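Local coordinates for protein metal-dependent hydrolase (Lactobacillus plantarum, PDB 2F6K) that probably acts as a metal-dependent decarboxylase of the amidohydrolase superfamily, removing a carboxyl group from 2-amino-3-carboxymuconate 6-semialdehyde or a related compound, at residues A[6-11]-A[38-43]; A[182-187]-A[201-206]. All coordinates share one frame; numbering follows the deposited sequence.

How the contacts relate
Contacts 1 and 2 lie with their centres about 23 Å apart, and both reach the same barrel of parallel strands. Contact 1 includes His7 and His9, two of the manganese ligands. In contact 2 the segment 201-206 comes close to the same site: His205 NE2 is 3.6 Å from His7 CE1 in a ring-to-ring contact, while the side chain of Ile203 stays about 12 Å from the manganese. A second touch, Phe6 CE2 to Ile202 CD1 at 3.7 Å, joins the two contacts through apolar side chains. Contact 1 thus meets the metal directly, whereas the packed side chains of contact 2 lie farther out, between strand and helix.

Contact 1: A[6-11]-A[38-43]; sequences FHTHYL and QLTLNF. With MN (manganese (II) ion), chain C.
Thr8 and Thr40 face each other across a single water that does most of the joining between segments 6-11 and 38-43. Direct touching is slight: Thr8 OG1 comes no nearer than 4.3 Å to the methyl Thr40 CG2, and Thr40 OG1 lies 4.1 Å from His9 O, too far for a direct bond, so the water bridges the two. The water is held by three atoms, standing 2.6 Å from Thr8 OG1 and 2.6 Å from Thr40 OG1, and donating to His9 O at 2.5 Å. Thr40 keeps OG1 beside its backbone N and anti to its carbonyl carbon (chi1 -65°), which leaves the hydroxyl on the water side and CG2 toward Thr8. Trp35 NE1 also hydrogen-bonds Thr40 OG1, so this hydroxyl has a partner besides the water.

The residues His7-Thr8-His9 form the His-X-His motif at the end of the first strand of the amidohydrolase TIM barrel. The alternation of the strand turns Thr8 to helix 37-46, whereas the CB of His9 points away from that helix; its imidazole runs to the manganese while its carbonyl oxygen takes the bridging water. His7 NE2 binds the ion at 2.1 Å and His9 NE2 binds it at 2.3 Å, and the two nitrogens subtend about 94° at the metal. In each ring CD2 and CE1 are almost equally far from the manganese, so the ion lies close to the bisector of the ring angle at NE2. Two waters take places roughly opposite these histidines, one across from each, and His154 and Asp266 bring the coordination to six, consistent with an approximately octahedral shell. Behind the first shell, Asp239 OD1 hydrogen-bonds His7 ND1 and Ser55 O accepts from His9 ND1, steadying the rotation of both rings.

Contact 2: A[182-187]-A[201-206]; sequences MTFINM and VIIPHA
The ring of Phe184 meets Ile203 obliquely, along its CD1-CE1 side. The end methyl Ile203 CD1 is the partner of both ring atoms, 3.2 Å from Phe184 CD1 and 3.6 Å from Phe184 CE1. The shorter value is tight for two carbons, and at this resolution its exact size is doubtful, but the closeness of the ring to the methyl is clear. Leu210 and Asp214 of helix 210-225 also touch the Phe184 side chain.

Phe184 reaches the strand with CG anti to its backbone N (chi1 177°), while Ile203 stretches out with CG1 beside the backbone N and CD1 carried to the end of an extended branch (chi2 176°). The two side chains cross at about a right angle, and the end methyl CD1 is the part of Ile203 that meets the ring; the backbones remain well separated, Phe184 CA lying 8.2 Å from Ile203 CA. One helical turn along, the selenomethionine Met187 extends toward the strand and places its terminal methyl CE 4.3 Å from Val201 CG2. This second meeting is looser and again purely apolar.

Val201 and Ile203, two apart on the strand, both point to the helix, and the intervening Ile202 faces the other way, inward, as expected for the alternation of a TIM-barrel strand. All four touching residues are buried. Around them, Phe192 and Phe193 of helix 192-195 pack against both Met187 and Val201, Leu153 of strand 150-154 touches Met187, and Leu210 touches Ile203 as well as Phe184. Helix 171-189 thereby covers the outside of the barrel as the main helix of the beta-alpha-beta crossover between the adjacent parallel strands 150-154 and 200-203, with the short helix 192-195 following it and helix 210-225 alongside.

Contact 1: A[6-11]-A[38-43]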
# COMPACT_ATOMS: atom_id res chain seq x y z
N PHE A 6 -12.60 0.96 32.21
CA PHE A 6 -12.96 1.77 31.05
C PHE A 6 -12.52 1.21 29.69
O PHE A 6 -12.65 1.88 28.67
CB PHE A 6 -12.41 3.19 31.19
CG PHE A 6 -13.48 4.24 31.23
CD1 PHE A 6 -13.77 4.90 32.42
CD2 PHE A 6 -14.20 4.55 30.09
CE1 PHE A 6 -14.78 5.87 32.46
CE2 PHE A 6 -15.21 5.52 30.12
CZ PHE A 6 -15.50 6.18 31.31
N HIS A 7 -12.01 -0.01 29.69
CA HIS A 7 -11.57 -0.66 28.46
C HIS A 7 -11.84 -2.14 28.61
O HIS A 7 -10.97 -2.91 29.02
CB HIS A 7 -10.09 -0.40 28.20
CG HIS A 7 -9.61 -0.87 26.85
ND1 HIS A 7 -8.67 -0.18 26.12
CD2 HIS A 7 -9.91 -1.98 26.13
CE1 HIS A 7 -8.41 -0.84 25.00
NE2 HIS A 7 -9.15 -1.93 24.99
N THR A 8 -13.06 -2.54 28.30
CA THR A 8 -13.48 -3.92 28.40
C THR A 8 -14.47 -4.13 27.24
O THR A 8 -15.19 -3.19 26.87
CB THR A 8 -14.10 -4.18 29.80
OG1 THR A 8 -14.67 -5.49 29.83
CG2 THR A 8 -15.16 -3.13 30.13
N HIS A 9 -14.50 -5.32 26.66
CA HIS A 9 -15.36 -5.54 25.49
C HIS A 9 -16.45 -6.62 25.53
O HIS A 9 -16.47 -7.50 26.40
CB HIS A 9 -14.48 -5.82 24.27
CG HIS A 9 -13.41 -4.80 24.04
ND1 HIS A 9 -13.68 -3.48 23.74
CD2 HIS A 9 -12.06 -4.91 24.03
CE1 HIS A 9 -12.55 -2.83 23.56
NE2 HIS A 9 -11.55 -3.67 23.73
N TYR A 10 -17.35 -6.53 24.55
CA TYR A 10 -18.44 -7.49 24.39
C TYR A 10 -18.55 -7.81 22.90
O TYR A 10 -18.09 -7.03 22.07
CB TYR A 10 -19.76 -6.91 24.91
CG TYR A 10 -20.30 -5.71 24.16
CD1 TYR A 10 -21.51 -5.77 23.48
CD2 TYR A 10 -19.60 -4.50 24.15
CE1 TYR A 10 -22.02 -4.66 22.80
CE2 TYR A 10 -20.10 -3.39 23.47
CZ TYR A 10 -21.31 -3.48 22.80
OH TYR A 10 -21.81 -2.38 22.14
N LEU A 11 -19.12 -8.96 22.56
CA LEU A 11 -19.26 -9.34 21.16
C LEU A 11 -20.66 -9.80 20.79
O LEU A 11 -21.05 -10.93 21.09
CB LEU A 11 -18.26 -10.45 20.80
CG LEU A 11 -16.77 -10.09 20.73
CD1 LEU A 11 -16.19 -9.93 22.13
CD2 LEU A 11 -16.01 -11.18 20.00
N GLN A 38 -22.08 -13.05 31.23
CA GLN A 38 -21.61 -13.70 32.46
C GLN A 38 -20.09 -13.78 32.64
O GLN A 38 -19.58 -13.79 33.77
CB GLN A 38 -22.18 -15.10 32.57
CG GLN A 38 -23.67 -15.15 32.77
CD GLN A 38 -24.17 -14.29 33.93
OE1 GLN A 38 -23.60 -14.26 35.02
NE2 GLN A 38 -25.27 -13.60 33.69
N LEU A 39 -19.36 -13.88 31.53
CA LEU A 39 -17.91 -13.96 31.61
C LEU A 39 -17.38 -12.64 32.16
O LEU A 39 -16.56 -12.63 33.06
CB LEU A 39 -17.28 -14.22 30.24
CG LEU A 39 -15.78 -14.51 30.26
CD1 LEU A 39 -15.51 -15.85 30.94
CD2 LEU A 39 -15.29 -14.49 28.83
N THR A 40 -17.86 -11.52 31.62
CA THR A 40 -17.42 -10.22 32.10
C THR A 40 -17.80 -10.03 33.58
O THR A 40 -16.99 -9.62 34.41
CB THR A 40 -18.09 -9.08 31.28
OG1 THR A 40 -17.63 -9.14 29.93
CG2 THR A 40 -17.76 -7.72 31.90
N LEU A 41 -19.06 -10.32 33.88
CA LEU A 41 -19.56 -10.18 35.24
C LEU A 41 -18.78 -11.03 36.26
O LEU A 41 -18.45 -10.56 37.35
CB LEU A 41 -21.05 -10.52 35.28
CG LEU A 41 -21.97 -9.49 34.61
CD1 LEU A 41 -23.37 -10.09 34.41
CD2 LEU A 41 -22.03 -8.22 35.46
N ASN A 42 -18.50 -12.28 35.91
CA ASN A 42 -17.75 -13.15 36.82
C ASN A 42 -16.31 -12.62 36.95
O ASN A 42 -15.69 -12.71 38.02
CB ASN A 42 -17.75 -14.58 36.30
CG ASN A 42 -17.23 -15.57 37.32
OD1 ASN A 42 -17.90 -15.84 38.31
ND2 ASN A 42 -16.04 -16.12 37.08
N PHE A 43 -15.76 -12.07 35.86
CA PHE A 43 -14.41 -11.52 35.92
C PHE A 43 -14.41 -10.33 36.88
O PHE A 43 -13.45 -10.11 37.63
CB PHE A 43 -13.94 -11.03 34.55
CG PHE A 43 -12.58 -10.39 34.57
CD1 PHE A 43 -11.42 -11.17 34.61
CD2 PHE A 43 -12.44 -9.00 34.52
CE1 PHE A 43 -10.15 -10.58 34.60
CE2 PHE A 43 -11.17 -8.40 34.52
CZ PHE A 43 -10.03 -9.19 34.55
MN MN C . -9.34 -3.28 23.35
O HOH W 1 -15.90 -7.60 28.84
O HOH W 2 -7.31 -3.41 22.87
O HOH W 3 -9.59 -5.14 22.01

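Contact 2: A[182-187]-A[201-206]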
# COMPACT_ATOMS: atom_id res chain seq x y z
N MSE A 182 -0.53 7.38 15.05
CA MSE A 182 -0.77 8.14 13.83
C MSE A 182 -2.06 8.94 13.96
O MSE A 182 -2.13 10.09 13.54
CB MSE A 182 -0.83 7.21 12.61
CG MSE A 182 0.47 6.46 12.32
SE MSE A 182 0.47 5.56 10.58
CE MSE A 182 -0.53 3.97 11.04
N THR A 183 -3.08 8.33 14.57
CA THR A 183 -4.36 8.99 14.73
C THR A 183 -4.30 10.22 15.64
O THR A 183 -4.91 11.24 15.33
CB THR A 183 -5.42 8.02 15.27
OG1 THR A 183 -5.57 6.92 14.36
CG2 THR A 183 -6.77 8.72 15.42
N PHE A 184 -3.56 10.13 16.75
CA PHE A 184 -3.43 11.26 17.67
C PHE A 184 -2.82 12.46 16.95
O PHE A 184 -3.29 13.59 17.09
CB PHE A 184 -2.53 10.89 18.84
CG PHE A 184 -2.28 12.02 19.80
CD1 PHE A 184 -3.28 12.44 20.68
CD2 PHE A 184 -1.05 12.65 19.84
CE1 PHE A 184 -3.04 13.46 21.59
CE2 PHE A 184 -0.80 13.69 20.76
CZ PHE A 184 -1.80 14.08 21.63
N ILE A 185 -1.77 12.22 16.19
CA ILE A 185 -1.11 13.28 15.48
C ILE A 185 -2.04 13.84 14.40
O ILE A 185 -2.05 15.05 14.14
CB ILE A 185 0.21 12.77 14.86
CG1 ILE A 185 1.10 12.22 15.98
CG2 ILE A 185 0.90 13.88 14.09
CD1 ILE A 185 2.46 11.71 15.53
N ASN A 186 -2.83 12.97 13.79
CA ASN A 186 -3.75 13.39 12.76
C ASN A 186 -4.70 14.40 13.39
O ASN A 186 -5.06 15.42 12.79
CB ASN A 186 -4.53 12.19 12.23
CG ASN A 186 -5.27 12.49 10.95
OD1 ASN A 186 -6.50 12.40 10.89
ND2 ASN A 186 -4.53 12.84 9.90
N MSE A 187 -5.11 14.11 14.62
CA MSE A 187 -6.01 14.97 15.35
C MSE A 187 -5.33 16.30 15.68
O MSE A 187 -5.98 17.34 15.75
CB MSE A 187 -6.48 14.24 16.60
CG MSE A 187 -7.30 13.00 16.27
SE MSE A 187 -7.76 11.93 17.81
CE MSE A 187 -9.35 12.85 18.44
N VAL A 201 -11.62 13.01 25.17
CA VAL A 201 -11.01 11.93 24.42
C VAL A 201 -10.15 10.99 25.26
O VAL A 201 -9.18 11.41 25.89
CB VAL A 201 -10.15 12.51 23.28
CG1 VAL A 201 -9.45 11.41 22.51
CG2 VAL A 201 -11.02 13.34 22.37
N ILE A 202 -10.51 9.72 25.26
CA ILE A 202 -9.74 8.71 25.97
C ILE A 202 -8.84 8.00 24.95
O ILE A 202 -9.33 7.38 24.00
CB ILE A 202 -10.66 7.64 26.60
CG1 ILE A 202 -11.62 8.28 27.61
CG2 ILE A 202 -9.82 6.55 27.26
CD1 ILE A 202 -12.64 7.29 28.20
N ILE A 203 -7.52 8.11 25.12
CA ILE A 203 -6.58 7.44 24.22
C ILE A 203 -6.14 6.16 24.95
O ILE A 203 -5.57 6.21 26.04
CB ILE A 203 -5.39 8.36 23.91
CG1 ILE A 203 -5.89 9.58 23.13
CG2 ILE A 203 -4.35 7.62 23.09
CD1 ILE A 203 -4.84 10.61 22.84
N PRO A 204 -6.42 4.99 24.35
CA PRO A 204 -6.09 3.68 24.92
C PRO A 204 -4.62 3.29 25.04
O PRO A 204 -3.74 3.90 24.42
CB PRO A 204 -6.84 2.72 24.00
CG PRO A 204 -6.66 3.38 22.67
CD PRO A 204 -6.93 4.84 22.98
N HIS A 205 -4.39 2.26 25.85
CA HIS A 205 -3.06 1.68 26.07
C HIS A 205 -1.97 2.68 26.48
O HIS A 205 -0.88 2.68 25.91
CB HIS A 205 -2.63 0.92 24.82
CG HIS A 205 -3.64 -0.08 24.35
ND1 HIS A 205 -4.21 -0.03 23.09
CD2 HIS A 205 -4.20 -1.14 24.97
CE1 HIS A 205 -5.07 -1.02 22.96
NE2 HIS A 205 -5.09 -1.71 24.08
N ALA A 206 -2.29 3.52 27.46
CA ALA A 206 -1.33 4.49 27.96
C ALA A 206 -0.71 5.40 26.89
O ALA A 206 0.45 5.80 27.00
CB ALA A 206 -0.23 3.78 28.73